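Local coordinates for SufC protein (Thermus thermophilus, PDB 2D2E) that hydrolyses ATP as an atypical cytoplasmic ABC-ATPase, probably serving the Suf machinery that assembles iron-sulfur clusters, at residues A[150-154]-A[180-184]; A[210-216]-A[225-231]. All coordinates share one frame; numbering follows the deposited sequence. Where two conformers were deposited one is given.

Contact 1: residues A[150-154]-A[180-184]; sequences KRNEI and KVVAR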
loop_
_atom_site.group_PDB
_atom_site.type_symbol
_atom_site.label_atom_id
_atom_site.label_comp_id
_atom_site.label_asym_id
_atom_site.label_seq_id
_atom_site.Cartn_x
_atom_site.Cartn_y
_atom_site.Cartn_z
ATOM N N LYS A 150 10.035 -3.945 -6.249
ATOM C CA LYS A 150 9.359 -4.154 -4.963
ATOM C C LYS A 150 10.332 -3.986 -3.793
ATOM O O LYS A 150 9.977 -3.388 -2.775
ATOM C CB LYS A 150 8.727 -5.550 -4.909
ATOM C CG LYS A 150 7.549 -5.782 -5.881
ATOM C CD LYS A 150 6.251 -5.070 -5.449
ATOM C CE LYS A 150 5.115 -5.401 -6.424
ATOM N NZ LYS A 150 3.836 -4.714 -6.122
ATOM N N ARG A 151 11.546 -4.528 -3.919
ATOM C CA ARG A 151 12.533 -4.400 -2.844
ATOM C C ARG A 151 12.835 -2.941 -2.546
ATOM O O ARG A 151 12.955 -2.551 -1.390
ATOM C CB ARG A 151 13.840 -5.105 -3.205
ATOM C CG ARG A 151 13.795 -6.614 -3.070
ATOM C CD ARG A 151 15.204 -7.216 -3.053
ATOM N NE ARG A 151 15.962 -6.815 -1.863
ATOM C CZ ARG A 151 17.148 -7.319 -1.519
ATOM N NH1 ARG A 151 17.726 -8.247 -2.271
ATOM N NH2 ARG A 151 17.758 -6.900 -0.418
ATOM N N ASN A 152 12.984 -2.141 -3.601
ATOM C CA ASN A 152 13.268 -0.724 -3.449
ATOM C C ASN A 152 12.115 -0.008 -2.756
ATOM O O ASN A 152 12.333 0.874 -1.933
ATOM C CB ASN A 152 13.512 -0.076 -4.816
ATOM C CG ASN A 152 13.895 1.388 -4.705
ATOM O OD1 ASN A 152 13.147 2.207 -4.161
ATOM N ND2 ASN A 152 15.072 1.724 -5.222
ATOM N N GLU A 153 10.884 -0.373 -3.102
ATOM C CA GLU A 153 9.722 0.257 -2.482
ATOM C C GLU A 153 9.620 -0.111 -1.001
ATOM O O GLU A 153 9.199 0.708 -0.183
ATOM C CB GLU A 153 8.430 -0.161 -3.193
ATOM C CG GLU A 153 8.359 0.244 -4.656
ATOM C CD GLU A 153 7.007 -0.049 -5.276
ATOM O OE1 GLU A 153 6.378 -1.059 -4.892
ATOM O OE2 GLU A 153 6.582 0.727 -6.156
ATOM N N ILE A 154 9.997 -1.339 -0.659
ATOM C CA ILE A 154 9.924 -1.788 0.747
ATOM C C ILE A 154 10.985 -1.081 1.593
ATOM O O ILE A 154 10.765 -0.794 2.762
ATOM C CB ILE A 154 10.052 -3.322 0.855
ATOM C CG1 ILE A 154 8.769 -3.974 0.325
ATOM C CG2 ILE A 154 10.326 -3.746 2.300
ATOM C CD1 ILE A 154 7.481 -3.496 1.058
ATOM N N LYS A 180 6.811 -12.311 -0.708
ATOM C CA LYS A 180 7.517 -12.406 0.557
ATOM C C LYS A 180 8.290 -11.135 0.901
ATOM O O LYS A 180 8.415 -10.796 2.072
ATOM C CB LYS A 180 8.432 -13.644 0.574
ATOM C CG LYS A 180 7.632 -14.922 0.811
ATOM C CD LYS A 180 8.521 -16.116 1.117
ATOM C CE LYS A 180 7.681 -17.297 1.577
ATOM N NZ LYS A 180 8.509 -18.515 1.751
ATOM N N VAL A 181 8.807 -10.445 -0.110
ATOM C CA VAL A 181 9.533 -9.197 0.126
ATOM C C VAL A 181 8.570 -8.174 0.728
ATOM O O VAL A 181 8.903 -7.457 1.684
ATOM C CB VAL A 181 10.100 -8.628 -1.176
ATOM C CG1 VAL A 181 10.391 -7.145 -1.008
ATOM C CG2 VAL A 181 11.376 -9.374 -1.552
ATOM N N VAL A 182 7.381 -8.070 0.145
ATOM C CA VAL A 182 6.414 -7.128 0.681
ATOM C C VAL A 182 5.985 -7.549 2.093
ATOM O O VAL A 182 5.843 -6.713 2.974
ATOM C CB VAL A 182 5.213 -6.990 -0.283
ATOM C CG1 VAL A 182 4.127 -6.080 0.314
ATOM C CG2 VAL A 182 5.709 -6.378 -1.588
ATOM N N ALA A 183 5.764 -8.843 2.319
ATOM C CA ALA A 183 5.362 -9.286 3.657
ATOM C C ALA A 183 6.431 -8.954 4.688
ATOM O O ALA A 183 6.117 -8.558 5.804
ATOM C CB ALA A 183 5.083 -10.790 3.655
ATOM N N ARG A 184 7.698 -9.122 4.324
ATOM C CA ARG A 184 8.775 -8.829 5.271
ATOM C C ARG A 184 8.685 -7.375 5.689
ATOM O O ARG A 184 8.787 -7.048 6.874
ATOM C CB ARG A 184 10.140 -9.102 4.640
ATOM C CG ARG A 184 11.304 -8.730 5.557
ATOM C CD ARG A 184 12.612 -9.320 5.061
ATOM N NE ARG A 184 12.556 -10.779 5.023
ATOM C CZ ARG A 184 13.627 -11.567 5.004
ATOM N NH1 ARG A 184 14.848 -11.042 5.022
ATOM N NH2 ARG A 184 13.478 -12.884 4.968
#

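Contact 2: residues A[210-216]-A[225-231]; sequences QPDKVHV and TGGPELA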
loop_
_atom_site.group_PDB
_atom_site.type_symbol
_atom_site.label_atom_id
_atom_site.label_comp_id
_atom_site.label_asym_id
_atom_site.label_seq_id
_atom_site.Cartn_x
_atom_site.Cartn_y
_atom_site.Cartn_z
ATOM N N GLN A 210 -0.470 -12.003 7.923
ATOM C CA GLN A 210 -1.762 -12.361 8.488
ATOM C C GLN A 210 -2.604 -11.086 8.708
ATOM O O GLN A 210 -2.212 -10.207 9.470
ATOM C CB GLN A 210 -1.554 -13.079 9.814
ATOM C CG GLN A 210 -2.863 -13.339 10.536
ATOM C CD GLN A 210 -2.784 -14.491 11.519
ATOM O OE1 GLN A 210 -1.869 -15.312 11.452
ATOM N NE2 GLN A 210 -3.740 -14.588 12.425
ATOM N N PRO A 211 -3.771 -10.978 8.053
ATOM C CA PRO A 211 -4.610 -9.789 8.219
ATOM C C PRO A 211 -5.544 -9.848 9.433
ATOM O O PRO A 211 -6.015 -10.929 9.819
ATOM C CB PRO A 211 -5.404 -9.741 6.912
ATOM C CG PRO A 211 -5.628 -11.217 6.619
ATOM C CD PRO A 211 -4.264 -11.842 6.957
ATOM N N ASP A 212 -5.783 -8.693 10.031
ATOM C CA ASP A 212 -6.703 -8.585 11.158
ATOM C C ASP A 212 -8.131 -8.615 10.632
ATOM O O ASP A 212 -9.058 -9.040 11.330
ATOM C CB ASP A 212 -6.460 -7.277 11.904
ATOM C CG ASP A 212 -5.096 -7.232 12.513
ATOM O OD1 ASP A 212 -4.802 -8.088 13.388
ATOM O OD2 ASP A 212 -4.306 -6.369 12.114
ATOM N N LYS A 213 -8.310 -8.173 9.387
ATOM C CA LYS A 213 -9.638 -8.133 8.764
ATOM C C LYS A 213 -9.464 -8.226 7.251
ATOM O O LYS A 213 -8.465 -7.744 6.705
ATOM C CB LYS A 213 -10.362 -6.822 9.127
ATOM C CG LYS A 213 -11.819 -6.730 8.622
ATOM C CD LYS A 213 -12.510 -5.525 9.266
ATOM C CE LYS A 213 -13.957 -5.350 8.839
ATOM N NZ LYS A 213 -14.567 -4.184 9.588
ATOM N N VAL A 214 -10.416 -8.890 6.606
ATOM C CA VAL A 214 -10.454 -9.043 5.159
ATOM C C VAL A 214 -11.732 -8.399 4.626
ATOM O O VAL A 214 -12.826 -8.676 5.137
ATOM C CB VAL A 214 -10.468 -10.532 4.766
ATOM C CG1 VAL A 214 -10.665 -10.664 3.244
ATOM C CG2 VAL A 214 -9.170 -11.187 5.215
ATOM N N HIS A 215 -11.591 -7.525 3.627
ATOM C CA HIS A 215 -12.737 -6.859 2.969
ATOM C C HIS A 215 -12.766 -7.417 1.552
ATOM O O HIS A 215 -11.711 -7.570 0.943
ATOM C CB HIS A 215 -12.500 -5.351 2.865
ATOM C CG HIS A 215 -12.158 -4.697 4.163
ATOM N ND1 HIS A 215 -13.085 -4.014 4.928
ATOM C CD2 HIS A 215 -10.985 -4.623 4.835
ATOM C CE1 HIS A 215 -12.497 -3.547 6.016
ATOM N NE2 HIS A 215 -11.222 -3.902 5.984
ATOM N N VAL A 216 -13.955 -7.729 1.026
ATOM C CA VAL A 216 -14.027 -8.239 -0.345
ATOM C C VAL A 216 -14.884 -7.299 -1.184
ATOM O O VAL A 216 -16.030 -6.978 -0.815
ATOM C CB VAL A 216 -14.636 -9.645 -0.426
ATOM C CG1 VAL A 216 -14.498 -10.167 -1.875
ATOM C CG2 VAL A 216 -13.937 -10.580 0.534
ATOM N N THR A 225 -17.041 -8.911 4.756
ATOM C CA THR A 225 -15.858 -8.694 5.584
ATOM C C THR A 225 -15.768 -9.857 6.549
ATOM O O THR A 225 -16.780 -10.518 6.847
ATOM C CB THR A 225 -15.924 -7.411 6.412
ATOM O OG1 THR A 225 -16.975 -7.538 7.377
ATOM C CG2 THR A 225 -16.177 -6.194 5.533
ATOM N N GLY A 226 -14.559 -10.128 7.018
ATOM C CA GLY A 226 -14.350 -11.214 7.963
ATOM C C GLY A 226 -12.910 -11.305 8.403
ATOM O O GLY A 226 -12.129 -10.379 8.162
ATOM N N GLY A 227 -12.557 -12.400 9.075
ATOM C CA GLY A 227 -11.175 -12.584 9.481
ATOM C C GLY A 227 -10.428 -13.289 8.358
ATOM O O GLY A 227 -10.948 -13.415 7.228
ATOM N N PRO A 228 -9.204 -13.768 8.620
ATOM C CA PRO A 228 -8.379 -14.468 7.634
ATOM C C PRO A 228 -9.095 -15.673 7.014
ATOM O O PRO A 228 -8.825 -16.051 5.864
ATOM C CB PRO A 228 -7.158 -14.909 8.444
ATOM C CG PRO A 228 -7.082 -13.912 9.550
ATOM C CD PRO A 228 -8.516 -13.658 9.920
ATOM N N GLU A 229 -10.002 -16.282 7.783
ATOM C CA GLU A 229 -10.727 -17.446 7.297
ATOM C C GLU A 229 -11.524 -17.128 6.039
ATOM O O GLU A 229 -11.743 -18.003 5.198
ATOM C CB GLU A 229 -11.678 -17.988 8.378
ATOM C CG GLU A 229 -12.800 -17.026 8.737
ATOM C CD GLU A 229 -12.464 -16.132 9.922
ATOM O OE1 GLU A 229 -11.272 -15.925 10.229
ATOM O OE2 GLU A 229 -13.411 -15.623 10.561
ATOM N N LEU A 230 -11.968 -15.879 5.913
ATOM C CA LEU A 230 -12.738 -15.485 4.731
ATOM C C LEU A 230 -11.850 -15.540 3.497
ATOM O O LEU A 230 -12.274 -15.998 2.442
ATOM C CB LEU A 230 -13.313 -14.079 4.890
ATOM C CG LEU A 230 -14.048 -13.487 3.671
ATOM C CD1 LEU A 230 -15.170 -14.444 3.194
ATOM C CD2 LEU A 230 -14.612 -12.109 4.039
ATOM N N ALA A 231 -10.604 -15.083 3.617
ATOM C CA ALA A 231 -9.698 -15.141 2.469
ATOM C C ALA A 231 -9.405 -16.597 2.127
ATOM O O ALA A 231 -9.293 -16.960 0.965
ATOM C CB ALA A 231 -8.384 -14.413 2.788
HETATM O O HOH W 1 -17.162 -4.849 8.863
#

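Contact 1: residues A[150-154]-A[180-184]
Helix segments 150-154 and 180-184 run side by side in the same direction, their axes 9.3 Å apart and only 4° from parallel; the CA atoms of Arg151 and Val181, and of Ile154 and Val182, lie nearest across the contact. Val181 reaches toward the first helix: its CG1 lies 3.9 Å from Arg151 CA and 3.8 Å from Ile154 CG1. The other branch, Val181 CG2, meets Arg151 CG at 4.0 Å, the two side chains crossing at about a right angle. Ile154 CG1, anti to its own carbonyl carbon (chi1 -72°), also touches Val181 O at 3.7 Å, and the turn at chi2 (-57°) carries Ile154 CD1 onto Val182 CA, 3.8 Å away. An alanine in place of Ile154 is likely to open a gap between the helices, depriving Val181 CG1 and the Val182 backbone of their apolar neighbour. Lys150 lays its CD against Val182 CG2 at 4.1 Å, then leads NZ away to salt bridges with Glu169 and Asp171. The Arg151 guanidinium has cation-pi contacts with Trp131 and Tyr135. Branched Ile154, Val181 and Val182 thus join the helices, flanked by lysine and arginine methylenes, while Lys150 ties the start of helix 148-160 to acidic residues just after strand 164-168, probably the Walker B strand.

Contact 2: residues A[210-216]-A[225-231]
Val214 and Gly226 form an antiparallel hydrogen-bonded pair: Val214 N donates to Gly226 O at 2.8 Å, nearly straight at 165°, and Gly226 N returns a more bent bond (146°) to Val214 O at 2.9 Å. Val214 O also takes a CA-H...O contact from Thr225 CA at 3.1 Å. On the face carrying Thr225, the extended Lys213 chain passes its CE 3.7 Å from Thr225 CB, and one water joins Lys213 NZ to Thr225 OG1. Thr225 CG2 comes obliquely to the His215 ring, whose NE2 is hydrogen-bonded to His32. On the Val214 face, the chain turns through Gly227 into helix 228-237. With Val214 CG1 anti to the backbone N (chi1 174°), CG2 falls beside that N and touches Gly227 O at 3.5 Å and Ala231 CB at 4.1 Å, while Leu230 CD2 packs on Val216 CG2 at 3.9 Å. Pro228 CG rests on Pro211 O at 3.2 Å. Farther out, strand 31-35 flanks strand 213-218 through backbone bonds, and Val216 touches Tyr239, Leu242 and the probable Walker A loop, whose Lys42 can bind ADP, absent here. Two backbone bonds and a water-bridged polar side, shared with His215, thus hold the edge strand, while Val214 and Val216 receive the helix on the other face.

Overall arrangement
From the N terminus, the chain builds strand 31-35 and the Walker A region with its ADP-binding residues before reaching either contact. Contact 1 closes first: after helix 148-160 the chain passes through strand 164-168, helix 176-189 and strand 195-199, a beta-alpha-beta unit with neighbouring parallel strands, and contact 1 packs helix 148-160 against the helix of that unit. Contact 2 then closes a much shorter loop, the hairpin of strands 213-218 and 221-226 together with the start of helix 228-237. The loops lie in series, neither nested nor crossed. The centres of contact 1 and contact 2 are about 21 Å apart. Contact 2 completes the edge of the mixed sheet opposite strand 164-168.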